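PDB 6TPL: intimin from Escherichia coli, which acts as a bacterial adhesin whose extracellular Ig-like juncture domains hold an extended conformation that restrains the passenger's sphere of action. Local coordinates for residues F144-G149 / V166-T171. Residues are numbered along the deposited sequence; the frame is centred on the assembly and turned at random.
Sequences FTTTLG and VTLTST
Phe144 and Val166 reach toward each other tip to tip, and the two methyls of the valine lie against the phenylalanine ring. CG2 of Val166 sits over one face, 3.7 Å from the ring centroid and 15° off the normal, a CH-pi contact, while CG1 of Val166 is 3.6 Å from CD1 of Phe144. Phe144 also packs on Leu151 and Val128. An alanine in its place would probably leave both valine methyls without their aromatic partner and open a gap beside these two residues. Strands 141-146 and 163-169 belong to opposing sheets of the second bacterial Ig-like domain, so these side chains pack in the core of its beta-sandwich. From Leu168, CB points toward residues 144-149, CG lies anti to the backbone N (chi1 179°), CD1 approaches Leu148 O at 3.5 Å and Thr146 OG1, and CD2 has the same neighbours slightly farther off. Thr146 OG1 donates a 2.8 Å hydrogen bond to Leu148 O from above the carbonyl plane; Ser176 OG also bonds to that oxygen. Gly149 CA lies 3.1 Å from Thr169 O; a CB there would collide with this oxygen and, at these backbone angles, with Leu148 O. Leu148 CD1 rests against Ser170 OG, itself hydrogen-bonded to Thr172 O.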
loop_
_atom_site.group_PDB
_atom_site.type_symbol
_atom_site.label_atom_id
_atom_site.label_comp_id
_atom_site.label_asym_id
_atom_site.label_seq_id
_atom_site.Cartn_x
_atom_site.Cartn_y
_atom_site.Cartn_z
ATOM N N PHE A 144 -7.114 3.475 -15.213
ATOM C CA PHE A 144 -6.052 4.173 -14.501
ATOM C C PHE A 144 -6.116 5.666 -14.809
ATOM O O PHE A 144 -6.428 6.059 -15.936
ATOM C CB PHE A 144 -4.654 3.663 -14.916
ATOM C CG PHE A 144 -4.389 2.216 -14.592
ATOM C CD1 PHE A 144 -4.844 1.202 -15.428
ATOM C CD2 PHE A 144 -3.652 1.872 -13.468
ATOM C CE1 PHE A 144 -4.595 -0.130 -15.140
ATOM C CE2 PHE A 144 -3.398 0.539 -13.169
ATOM C CZ PHE A 144 -3.869 -0.462 -14.006
ATOM N N THR A 145 -5.767 6.498 -13.827
ATOM C CA THR A 145 -5.602 7.932 -14.029
ATOM C C THR A 145 -4.335 8.384 -13.316
ATOM O O THR A 145 -3.802 7.672 -12.463
ATOM C CB THR A 145 -6.803 8.736 -13.516
ATOM O OG1 THR A 145 -6.987 8.499 -12.116
ATOM C CG2 THR A 145 -8.064 8.344 -14.260
ATOM N N THR A 146 -3.850 9.576 -13.667
ATOM C CA THR A 146 -2.646 10.114 -13.047
ATOM C C THR A 146 -2.771 11.622 -12.879
ATOM O O THR A 146 -3.512 12.285 -13.608
ATOM C CB THR A 146 -1.390 9.792 -13.870
ATOM O OG1 THR A 146 -0.215 10.176 -13.142
ATOM C CG2 THR A 146 -1.417 10.527 -15.211
ATOM N N THR A 147 -2.032 12.154 -11.905
ATOM C CA THR A 147 -1.937 13.592 -11.684
ATOM C C THR A 147 -0.738 14.219 -12.382
ATOM O O THR A 147 -0.625 15.448 -12.404
ATOM C CB THR A 147 -1.846 13.902 -10.186
ATOM O OG1 THR A 147 -0.658 13.321 -9.632
ATOM C CG2 THR A 147 -3.051 13.349 -9.449
ATOM N N LEU A 148 0.159 13.409 -12.936
ATOM C CA LEU A 148 1.359 13.899 -13.596
ATOM C C LEU A 148 1.857 12.820 -14.547
ATOM O O LEU A 148 1.903 11.641 -14.189
ATOM C CB LEU A 148 2.451 14.257 -12.580
ATOM C CG LEU A 148 3.814 14.610 -13.184
ATOM C CD1 LEU A 148 3.695 15.865 -14.049
ATOM C CD2 LEU A 148 4.868 14.781 -12.103
ATOM N N GLY A 149 2.209 13.224 -15.751
ATOM C CA GLY A 149 2.820 12.307 -16.689
ATOM C C GLY A 149 1.825 11.645 -17.615
ATOM O O GLY A 149 0.630 11.956 -17.654
ATOM N N VAL A 166 0.088 -0.932 -16.384
ATOM C CA VAL A 166 0.367 0.210 -17.243
ATOM C C VAL A 166 1.704 0.786 -16.807
ATOM O O VAL A 166 2.177 0.537 -15.695
ATOM C CB VAL A 166 -0.727 1.298 -17.173
ATOM C CG1 VAL A 166 -2.049 0.761 -17.697
ATOM C CG2 VAL A 166 -0.865 1.839 -15.747
ATOM N N THR A 167 2.315 1.566 -17.695
ATOM C CA THR A 167 3.536 2.288 -17.377
ATOM C C THR A 167 3.262 3.785 -17.401
ATOM O O THR A 167 2.324 4.259 -18.050
ATOM C CB THR A 167 4.673 1.959 -18.352
ATOM O OG1 THR A 167 4.267 2.219 -19.700
ATOM C CG2 THR A 167 5.094 0.508 -18.214
ATOM N N LEU A 168 4.104 4.528 -16.686
ATOM C CA LEU A 168 3.979 5.972 -16.548
ATOM C C LEU A 168 5.331 6.614 -16.811
ATOM O O LEU A 168 6.335 6.229 -16.199
ATOM C CB LEU A 168 3.481 6.353 -15.151
ATOM C CG LEU A 168 3.320 7.849 -14.843
ATOM C CD1 LEU A 168 2.068 8.374 -15.529
ATOM C CD2 LEU A 168 3.278 8.085 -13.342
ATOM N N THR A 169 5.355 7.580 -17.724
ATOM C CA THR A 169 6.523 8.421 -17.948
ATOM C C THR A 169 6.140 9.878 -17.727
ATOM O O THR A 169 4.962 10.228 -17.635
ATOM C CB THR A 169 7.089 8.245 -19.365
ATOM O OG1 THR A 169 6.079 8.576 -20.329
ATOM C CG2 THR A 169 7.561 6.820 -19.576
ATOM N N SER A 170 7.147 10.743 -17.650
ATOM C CA SER A 170 6.888 12.169 -17.522
ATOM C C SER A 170 8.058 12.956 -18.096
ATOM O O SER A 170 9.224 12.628 -17.852
ATOM C CB SER A 170 6.649 12.581 -16.066
ATOM O OG SER A 170 6.370 13.975 -15.959
ATOM N N THR A 171 7.732 13.995 -18.860
ATOM C CA THR A 171 8.725 14.933 -19.361
ATOM C C THR A 171 8.963 16.103 -18.413
ATOM O O THR A 171 9.821 16.942 -18.697
ATOM C CB THR A 171 8.312 15.477 -20.734
ATOM O OG1 THR A 171 7.061 16.167 -20.633
ATOM C CG2 THR A 171 8.178 14.348 -21.742
#